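PA-I Galactophilic Lectin (Enterobacter cloacae, PDB 6YGQ) probably binds galactose-type sugars at a calcium ion, as galactophilic lectins of the PA-IL family do. Local coordinates at residues Ser55-Asn60 / Leu67-Gly72; Val30-Ala35 / Leu116-Gly121; Ile50-Ser55 / Phe132-Tyr137. All blocks are in the same frame, centred on the assembly; numbering follows the deposited sequence.

All three contacts are largely buried, but they hold the sandwich together in different ways. Contacts 1 and 3 are pairings within one sheet and share strand 49-59, which pairs with strand 67-69 near its end in contact 1 and with strand 129-139 in contact 3; contact 3 is a full ladder of six backbone bonds, contact 1 a short one reinforced by a threonine hydroxyl. Contact 2 joins the two sheets instead, by apolar side chains and a bridging water. Contacts 1 and 2 meet where Ala58 and Thr68 touch Phe118, and each delivers one calcium ligand, Asn60 and Asp120. Contact 3 lies farther from the metal; like contact 1 it reaches the second subunit.

Contact 1 (Ser55-Asn60 / Leu67-Gly72); sequences SGWARN and LTAPQG. With CA (calcium ion), chain E.
Leu67 meets Arg59 in a non-hydrogen-bonded antiparallel pair, both side chains leaving the sheet on the same face. Leu67 CD2 lies 3.8 Å from Arg59 CG. Arginine suits this margin of the sheet because its methylenes can pack while its charged end turns to the backbone of Ser62.

Thr68, the next residue, pairs with Ala58 and has the most surface covered. Ala58 N donates almost straight to Thr68 O (3.0 Å, 174° at the hydrogen). The return bond, Thr68 N to Ala58 O, is shorter at 2.7 Å but bent to 134°. Ala58 O also accepts from Thr68 OG1 at 2.9 Å, a donor standing above the carbonyl plane; chi1 of 76° places OG1 between the backbone N and the carbonyl carbon, within reach of that oxygen. Threonine thus grips one buried acceptor twice and satisfies its own hydroxyl. Phe118 and Phe132 press on this face, where the small Ala58 fits. Beyond the bond, Thr68 O sits at the edge of the Trp57 indole, 3.4 Å from CE3.

Ala69 brings CB to 3.8 Å from CZ3 of the same ring. Pro70 then sets its CD 3.3 Å from Gly56 O; having no N-H, it offers that oxygen no backbone donor, and the ladder of this pair stops at Thr68. Gly56 has backbone angles at which a CB would strike the preceding carbonyl. A type I turn from Ala69 to Gly72 carries the chain away, and Gln71 hydrogen-bonds to Gly56 of the second subunit.

This is a beta hairpin of strands 49-59 and 67-69. At its metal end Asn60 O binds calcium at 2.4 Å, joined by Asp120, Gln124, Asp127, Asn128 and two waters, a site consistent with the calcium-dependent sugar pocket of PA-IL lectins.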
loop_
_atom_site.group_PDB
_atom_site.type_symbol
_atom_site.label_atom_id
_atom_site.label_comp_id
_atom_site.label_asym_id
_atom_site.label_seq_id
_atom_site.Cartn_x
_atom_site.Cartn_y
_atom_site.Cartn_z
ATOM N N SER A 55 -2.557 -4.790 0.177
ATOM C CA SER A 55 -2.548 -4.476 -1.244
ATOM C C SER A 55 -3.812 -5.058 -1.858
ATOM O O SER A 55 -4.461 -5.928 -1.273
ATOM C CB SER A 55 -1.302 -5.038 -1.936
ATOM O OG SER A 55 -1.293 -6.457 -1.888
ATOM N N GLY A 56 -4.156 -4.569 -3.042
ATOM C CA GLY A 56 -5.230 -5.141 -3.828
ATOM C C GLY A 56 -6.183 -4.084 -4.348
ATOM O O GLY A 56 -6.131 -2.913 -3.981
ATOM N N TRP A 57 -7.071 -4.537 -5.232
ATOM C CA TRP A 57 -8.086 -3.686 -5.836
ATOM C C TRP A 57 -9.469 -4.200 -5.464
ATOM O O TRP A 57 -9.759 -5.391 -5.624
ATOM C CB TRP A 57 -7.956 -3.648 -7.362
ATOM C CG TRP A 57 -6.687 -3.030 -7.870
ATOM C CD1 TRP A 57 -5.686 -3.665 -8.546
ATOM C CD2 TRP A 57 -6.289 -1.658 -7.759
ATOM N NE1 TRP A 57 -4.687 -2.774 -8.861
ATOM C CE2 TRP A 57 -5.033 -1.535 -8.388
ATOM C CE3 TRP A 57 -6.872 -0.521 -7.188
ATOM C CZ2 TRP A 57 -4.348 -0.322 -8.461
ATOM C CZ3 TRP A 57 -6.191 0.679 -7.259
ATOM C CH2 TRP A 57 -4.942 0.770 -7.889
ATOM N N ALA A 58 -10.324 -3.299 -4.988
ATOM C CA ALA A 58 -11.703 -3.634 -4.669
ATOM C C ALA A 58 -12.610 -2.531 -5.189
ATOM O O ALA A 58 -12.253 -1.351 -5.143
ATOM C CB ALA A 58 -11.903 -3.813 -3.160
ATOM N N ARG A 59 -13.776 -2.920 -5.689
ATOM C CA ARG A 59 -14.787 -1.972 -6.136
ATOM C C ARG A 59 -15.842 -1.814 -5.050
ATOM O O ARG A 59 -16.297 -2.807 -4.473
ATOM C CB ARG A 59 -15.435 -2.438 -7.440
ATOM C CG ARG A 59 -14.487 -2.477 -8.628
ATOM C CD ARG A 59 -14.904 -3.547 -9.625
ATOM N NE ARG A 59 -16.091 -3.156 -10.382
ATOM C CZ ARG A 59 -17.006 -4.006 -10.843
ATOM N NH1 ARG A 59 -16.885 -5.309 -10.628
ATOM N NH2 ARG A 59 -18.048 -3.547 -11.523
ATOM N N ASN A 60 -16.222 -0.569 -4.764
ATOM C CA ASN A 60 -17.318 -0.290 -3.848
ATOM C C ASN A 60 -18.632 -0.048 -4.583
ATOM O O ASN A 60 -19.605 0.401 -3.970
ATOM C CB ASN A 60 -16.979 0.903 -2.945
ATOM C CG ASN A 60 -16.656 2.168 -3.721
ATOM O OD1 ASN A 60 -16.860 2.244 -4.931
ATOM N ND2 ASN A 60 -16.149 3.174 -3.015
ATOM N N LEU A 67 -13.771 2.313 -7.762
ATOM C CA LEU A 67 -12.593 1.511 -7.468
ATOM C C LEU A 67 -11.877 2.031 -6.227
ATOM O O LEU A 67 -11.869 3.235 -5.956
ATOM C CB LEU A 67 -11.613 1.525 -8.643
ATOM C CG LEU A 67 -11.574 0.312 -9.568
ATOM C CD1 LEU A 67 -10.699 0.644 -10.768
ATOM C CD2 LEU A 67 -11.067 -0.923 -8.846
ATOM N N THR A 68 -11.253 1.112 -5.487
ATOM C CA THR A 68 -10.497 1.461 -4.294
ATOM C C THR A 68 -9.258 0.581 -4.175
ATOM O O THR A 68 -9.226 -0.543 -4.680
ATOM C CB THR A 68 -11.320 1.293 -3.001
ATOM O OG1 THR A 68 -11.411 -0.101 -2.666
ATOM C CG2 THR A 68 -12.713 1.868 -3.156
ATOM N N ALA A 69 -8.243 1.096 -3.507
ATOM C CA ALA A 69 -7.109 0.353 -2.985
ATOM C C ALA A 69 -7.201 0.399 -1.469
ATOM O O ALA A 69 -8.085 1.057 -0.908
ATOM C CB ALA A 69 -5.791 0.966 -3.479
ATOM N N PRO A 70 -6.327 -0.319 -0.750
ATOM C CA PRO A 70 -6.351 -0.182 0.721
ATOM C C PRO A 70 -6.323 1.273 1.164
ATOM O O PRO A 70 -7.002 1.646 2.128
ATOM C CB PRO A 70 -5.103 -0.957 1.167
ATOM C CG PRO A 70 -4.935 -2.007 0.094
ATOM C CD PRO A 70 -5.340 -1.325 -1.193
ATOM N N GLN A 71 -5.581 2.116 0.448
ATOM C CA GLN A 71 -5.497 3.543 0.731
ATOM C C GLN A 71 -6.765 4.320 0.350
ATOM O O GLN A 71 -6.716 5.555 0.381
ATOM C CB GLN A 71 -4.291 4.139 -0.001
ATOM C CG GLN A 71 -4.297 3.900 -1.504
ATOM C CD GLN A 71 -3.088 4.499 -2.195
ATOM O OE1 GLN A 71 -2.008 4.597 -1.612
ATOM N NE2 GLN A 71 -3.265 4.907 -3.445
ATOM N N GLY A 72 -7.882 3.710 -0.009
ATOM C CA GLY A 72 -9.110 4.441 -0.245
ATOM C C GLY A 72 -9.484 4.492 -1.715
ATOM O O GLY A 72 -8.873 3.847 -2.574
HETATM CA CA CA E . -21.062 -0.465 -2.296
HETATM O O HOH W 1 -22.879 0.876 -3.455
HETATM O O HOH W 2 -21.035 1.898 -1.556
#

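Contact 2 (Val30-Ala35 / Leu116-Gly121); sequences VDAKNA and LFFADG. With CA (calcium ion), chain E.
The ring of Phe118 takes the methyl of Ala32 over the centre of one face: the CB of Ala32 stands 4.0 Å from the centroid of the Phe118 ring and only 10° off the ring normal, a CH-pi contact. Phe118 CG is anti to the backbone N (chi1 -180°), which starts the side chain off toward the Ala32 backbone. There Ala32 O lies 3.4 Å from Phe118 CD1. A methyl group suits so close an approach of ring and backbone, and the broad phenylalanine also touches Ala58 and Phe132, filling the space between the sheets.

Val30 covers the neighbouring part with its two methyls spread apart. CG2 packs 3.6 Å from Leu116 CB, the two side chains crossing at about a right angle, while CG1 rests against the backbone, 3.6 Å from Phe118 N. A beta-branched residue fits here because one branch serves each neighbour; Val134 and Leu88 continue the apolar layer.

Since these strands belong to different sheets, polar backbone groups are joined through water. Water 3 accepts from Phe118 N at 2.9 Å and donates to Asp31 O and Asn34 O, each at 2.7 Å, tying strand 112-118 to the type I turn from Asp31 to Asn34 at the end of strand 24-31. Asp31 steadies that turn: its OD1 accepts from Lys33 N in a nearly straight bond (171°), an Asx turn.

Ala32 O accepts from ND2 of Asn128, whose OD1 binds calcium, so the turn forms a second shell to the site. Asp120 supplies OD2 to the metal at 2.5 Å, and its OD1 accepts from Gly121 N and from a calcium-bound water. The whole is the face-to-face packing of a beta sandwich, closing at the calcium site of a PA-IL-type lectin.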
loop_
_atom_site.group_PDB
_atom_site.type_symbol
_atom_site.label_atom_id
_atom_site.label_comp_id
_atom_site.label_asym_id
_atom_site.label_seq_id
_atom_site.Cartn_x
_atom_site.Cartn_y
_atom_site.Cartn_z
ATOM N N VAL A 30 -9.333 -9.887 2.836
ATOM C CA VAL A 30 -10.457 -9.078 3.298
ATOM C C VAL A 30 -11.388 -8.878 2.107
ATOM O O VAL A 30 -11.007 -8.249 1.111
ATOM C CB VAL A 30 -9.993 -7.732 3.878
ATOM C CG1 VAL A 30 -11.189 -6.852 4.222
ATOM C CG2 VAL A 30 -9.121 -7.953 5.113
ATOM N N ASP A 31 -12.597 -9.430 2.209
ATOM C CA ASP A 31 -13.594 -9.393 1.143
ATOM C C ASP A 31 -14.330 -8.059 1.166
ATOM O O ASP A 31 -14.853 -7.646 2.206
ATOM C CB ASP A 31 -14.564 -10.565 1.336
ATOM C CG ASP A 31 -15.616 -10.686 0.235
ATOM O OD1 ASP A 31 -15.780 -9.776 -0.600
ATOM O OD2 ASP A 31 -16.308 -11.725 0.228
ATOM N N ALA A 32 -14.366 -7.383 0.017
ATOM C CA ALA A 32 -15.011 -6.077 -0.057
ATOM C C ALA A 32 -16.515 -6.151 0.168
ATOM O O ALA A 32 -17.131 -5.127 0.483
ATOM C CB ALA A 32 -14.725 -5.431 -1.413
ATOM N N LYS A 33 -17.117 -7.330 0.019
ATOM C CA LYS A 33 -18.557 -7.496 0.158
ATOM C C LYS A 33 -18.983 -7.883 1.569
ATOM O O LYS A 33 -20.188 -8.012 1.820
ATOM C CB LYS A 33 -19.055 -8.559 -0.833
ATOM C CG LYS A 33 -19.535 -7.996 -2.164
ATOM C CD LYS A 33 -18.984 -8.766 -3.359
ATOM C CE LYS A 33 -19.229 -10.259 -3.252
ATOM N NZ LYS A 33 -19.268 -10.899 -4.595
ATOM N N ASN A 34 -18.040 -8.063 2.494
ATOM C CA ASN A 34 -18.330 -8.607 3.821
ATOM C C ASN A 34 -18.375 -7.473 4.840
ATOM O O ASN A 34 -17.338 -6.977 5.282
ATOM C CB ASN A 34 -17.290 -9.650 4.216
ATOM C CG ASN A 34 -17.654 -10.374 5.496
ATOM O OD1 ASN A 34 -18.585 -9.981 6.196
ATOM N ND2 ASN A 34 -16.925 -11.439 5.807
ATOM N N ALA A 35 -19.589 -7.091 5.246
ATOM C CA ALA A 35 -19.739 -5.990 6.191
ATOM C C ALA A 35 -19.103 -6.309 7.539
ATOM O O ALA A 35 -18.701 -5.392 8.264
ATOM C CB ALA A 35 -21.218 -5.650 6.379
ATOM N N LEU A 116 -10.255 -7.233 10.365
ATOM C CA LEU A 116 -9.910 -6.349 9.261
ATOM C C LEU A 116 -11.101 -6.315 8.316
ATOM O O LEU A 116 -11.653 -7.367 7.975
ATOM C CB LEU A 116 -8.646 -6.831 8.551
ATOM C CG LEU A 116 -7.404 -6.876 9.447
ATOM C CD1 LEU A 116 -6.312 -7.747 8.844
ATOM C CD2 LEU A 116 -6.887 -5.466 9.704
ATOM N N PHE A 117 -11.520 -5.117 7.918
ATOM C CA PHE A 117 -12.732 -4.989 7.126
ATOM C C PHE A 117 -12.574 -3.899 6.078
ATOM O O PHE A 117 -11.749 -2.991 6.206
ATOM C CB PHE A 117 -13.966 -4.728 8.027
ATOM C CG PHE A 117 -14.042 -3.336 8.603
ATOM C CD1 PHE A 117 -13.362 -3.009 9.764
ATOM C CD2 PHE A 117 -14.820 -2.364 7.995
ATOM C CE1 PHE A 117 -13.441 -1.732 10.299
ATOM C CE2 PHE A 117 -14.902 -1.085 8.520
ATOM C CZ PHE A 117 -14.213 -0.769 9.674
ATOM N N PHE A 118 -13.356 -4.050 5.010
ATOM C CA PHE A 118 -13.491 -3.055 3.955
ATOM C C PHE A 118 -14.564 -2.057 4.365
ATOM O O PHE A 118 -15.666 -2.451 4.763
ATOM C CB PHE A 118 -13.857 -3.742 2.638
ATOM C CG PHE A 118 -14.022 -2.803 1.477
ATOM C CD1 PHE A 118 -15.274 -2.321 1.132
ATOM C CD2 PHE A 118 -12.928 -2.419 0.718
ATOM C CE1 PHE A 118 -15.431 -1.462 0.059
ATOM C CE2 PHE A 118 -13.079 -1.558 -0.354
ATOM C CZ PHE A 118 -14.334 -1.080 -0.685
ATOM N N ALA A 119 -14.243 -0.771 4.279
ATOM C CA ALA A 119 -15.134 0.286 4.737
ATOM C C ALA A 119 -16.124 0.650 3.635
ATOM O O ALA A 119 -15.723 1.039 2.534
ATOM C CB ALA A 119 -14.332 1.516 5.160
ATOM N N ASP A 120 -17.414 0.536 3.940
ATOM C CA ASP A 120 -18.460 0.949 3.016
ATOM C C ASP A 120 -19.694 1.297 3.835
ATOM O O ASP A 120 -19.776 1.003 5.030
ATOM C CB ASP A 120 -18.769 -0.138 1.981
ATOM C CG ASP A 120 -19.450 0.414 0.738
ATOM O OD1 ASP A 120 -19.639 1.646 0.650
ATOM O OD2 ASP A 120 -19.798 -0.388 -0.154
ATOM N N GLY A 121 -20.653 1.940 3.178
ATOM C CA GLY A 121 -21.862 2.337 3.864
ATOM C C GLY A 121 -22.673 1.141 4.318
ATOM O O GLY A 121 -22.675 0.080 3.693
HETATM CA CA CA E . -21.062 -0.465 -2.296
HETATM O O HOH W 3 -14.750 -6.539 4.670
HETATM O O HOH W 2 -21.035 1.898 -1.556
HETATM O O HOH W 1 -22.879 0.876 -3.455
#

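Contact 3 (Ile50-Ser55 / Phe132-Tyr137); sequences ITILAS and FSVEVY
Ile52 and Val134 form the tightest spot, with Ile52 CG2 just 3.4 Å from Val134 CG1, a snug fit for two methyl groups. Both methyls lie anti to their own backbone N. On the same face Ala54 CB lies 4.0 Å from Val134 CG2; Ala54, small as it is, also touches Leu88 of the opposite sheet, as does Val134. Branched residues and alanine suit this inward layer of the sandwich.

The backbones form a regular antiparallel ladder, strand 49-59 beside strand 129-139, in the larger sheet of the PA-IL-type beta sandwich. Leu53 and Glu135 make a reciprocal pair: Leu53 N to Glu135 O is 2.9 Å and Glu135 N to Leu53 O 2.8 Å. At the Ser55 end the bonds are more bent.

The face of Leu53, Glu135 and Tyr137 is more polar but still closely packed in its middle. Tyr137 crosses Leu53 at about a right angle, CE1 lying 3.7 Å from Leu53 CD1, while its hydroxyl donates to Glu135 OE1 from above the carboxylate plane. Tyr104 of the second subunit packs against Tyr137 and Leu53. This face opens toward water only at Ser55 and Ser133, both partly exposed, where water 5 bridges their hydroxyls and water 4, 3.1 Å from Ser55 OG, donates to Ser133 O.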
loop_
_atom_site.group_PDB
_atom_site.type_symbol
_atom_site.label_atom_id
_atom_site.label_comp_id
_atom_site.label_asym_id
_atom_site.label_seq_id
_atom_site.Cartn_x
_atom_site.Cartn_y
_atom_site.Cartn_z
ATOM N N ILE A 50 2.330 -4.192 16.509
ATOM C CA ILE A 50 2.106 -4.989 15.313
ATOM C C ILE A 50 2.217 -4.097 14.085
ATOM O O ILE A 50 2.087 -2.873 14.157
ATOM C CB ILE A 50 0.738 -5.709 15.330
ATOM C CG1 ILE A 50 -0.418 -4.707 15.358
ATOM C CG2 ILE A 50 0.650 -6.652 16.521
ATOM C CD1 ILE A 50 -1.767 -5.331 15.052
ATOM N N THR A 51 2.458 -4.738 12.945
ATOM C CA THR A 51 2.505 -4.062 11.658
ATOM C C THR A 51 1.533 -4.751 10.713
ATOM O O THR A 51 1.540 -5.980 10.598
ATOM C CB THR A 51 3.922 -4.073 11.077
ATOM O OG1 THR A 51 4.751 -3.177 11.829
ATOM C CG2 THR A 51 3.902 -3.651 9.615
ATOM N N ILE A 52 0.698 -3.959 10.048
ATOM C CA ILE A 52 -0.272 -4.461 9.084
ATOM C C ILE A 52 0.094 -3.900 7.716
ATOM O O ILE A 52 0.354 -2.698 7.583
ATOM C CB ILE A 52 -1.713 -4.075 9.470
ATOM C CG1 ILE A 52 -2.017 -4.501 10.909
ATOM C CG2 ILE A 52 -2.704 -4.717 8.508
ATOM C CD1 ILE A 52 -3.163 -3.734 11.544
ATOM N N LEU A 53 0.120 -4.772 6.706
ATOM C CA LEU A 53 0.449 -4.401 5.336
ATOM C C LEU A 53 -0.613 -4.947 4.396
ATOM O O LEU A 53 -1.077 -6.077 4.570
ATOM C CB LEU A 53 1.818 -4.948 4.927
ATOM C CG LEU A 53 2.972 -4.654 5.883
ATOM C CD1 LEU A 53 4.196 -5.465 5.487
ATOM C CD2 LEU A 53 3.278 -3.168 5.894
ATOM N N ALA A 54 -0.978 -4.162 3.380
ATOM C CA ALA A 54 -2.084 -4.557 2.521
ATOM C C ALA A 54 -1.871 -4.099 1.085
ATOM O O ALA A 54 -1.125 -3.158 0.807
ATOM C CB ALA A 54 -3.414 -3.999 3.047
ATOM N N SER A 55 -2.557 -4.790 0.177
ATOM C CA SER A 55 -2.548 -4.476 -1.244
ATOM C C SER A 55 -3.812 -5.058 -1.858
ATOM O O SER A 55 -4.461 -5.928 -1.273
ATOM C CB SER A 55 -1.302 -5.038 -1.936
ATOM O OG SER A 55 -1.293 -6.457 -1.888
ATOM N N PHE A 132 -8.780 -7.505 -0.556
ATOM C CA PHE A 132 -7.439 -7.069 -0.202
ATOM C C PHE A 132 -6.677 -8.249 0.392
ATOM O O PHE A 132 -7.250 -9.076 1.108
ATOM C CB PHE A 132 -7.461 -5.914 0.803
ATOM C CG PHE A 132 -8.075 -4.640 0.272
ATOM C CD1 PHE A 132 -7.947 -4.282 -1.060
ATOM C CD2 PHE A 132 -8.778 -3.795 1.119
ATOM C CE1 PHE A 132 -8.512 -3.110 -1.537
ATOM C CE2 PHE A 132 -9.343 -2.622 0.648
ATOM C CZ PHE A 132 -9.210 -2.280 -0.680
ATOM N N SER A 133 -5.390 -8.330 0.066
ATOM C CA SER A 133 -4.465 -9.236 0.733
ATOM C C SER A 133 -3.776 -8.475 1.857
ATOM O O SER A 133 -3.204 -7.406 1.625
ATOM C CB SER A 133 -3.429 -9.775 -0.252
ATOM O OG SER A 133 -4.038 -10.603 -1.223
ATOM N N VAL A 134 -3.831 -9.021 3.070
ATOM C CA VAL A 134 -3.332 -8.338 4.258
ATOM C C VAL A 134 -2.411 -9.268 5.034
ATOM O O VAL A 134 -2.720 -10.449 5.226
ATOM C CB VAL A 134 -4.486 -7.855 5.162
ATOM C CG1 VAL A 134 -3.943 -7.001 6.298
ATOM C CG2 VAL A 134 -5.527 -7.091 4.355
ATOM N N GLU A 135 -1.280 -8.726 5.485
ATOM C CA GLU A 135 -0.342 -9.422 6.353
ATOM C C GLU A 135 -0.244 -8.684 7.683
ATOM O O GLU A 135 -0.331 -7.453 7.730
ATOM C CB GLU A 135 1.050 -9.520 5.709
ATOM C CG GLU A 135 1.071 -10.164 4.329
ATOM C CD GLU A 135 2.296 -9.771 3.511
ATOM O OE1 GLU A 135 3.271 -9.249 4.096
ATOM O OE2 GLU A 135 2.284 -9.989 2.281
ATOM N N VAL A 136 -0.062 -9.440 8.766
ATOM C CA VAL A 136 0.079 -8.881 10.106
ATOM C C VAL A 136 1.337 -9.456 10.743
ATOM O O VAL A 136 1.523 -10.680 10.762
ATOM C CB VAL A 136 -1.147 -9.175 10.991
ATOM C CG1 VAL A 136 -1.007 -8.484 12.344
ATOM C CG2 VAL A 136 -2.424 -8.739 10.294
ATOM N N TYR A 137 2.185 -8.579 11.278
ATOM C CA TYR A 137 3.458 -8.958 11.874
ATOM C C TYR A 137 3.523 -8.489 13.320
ATOM O O TYR A 137 3.011 -7.418 13.660
ATOM C CB TYR A 137 4.635 -8.353 11.093
ATOM C CG TYR A 137 4.722 -8.824 9.665
ATOM C CD1 TYR A 137 4.030 -8.173 8.652
ATOM C CD2 TYR A 137 5.493 -9.926 9.327
ATOM C CE1 TYR A 137 4.107 -8.608 7.345
ATOM C CE2 TYR A 137 5.574 -10.368 8.027
ATOM C CZ TYR A 137 4.882 -9.705 7.039
ATOM O OH TYR A 137 4.967 -10.150 5.741
HETATM O O HOH W 4 -0.245 -7.152 0.913
HETATM O O HOH W 5 -3.314 -8.353 -3.311
#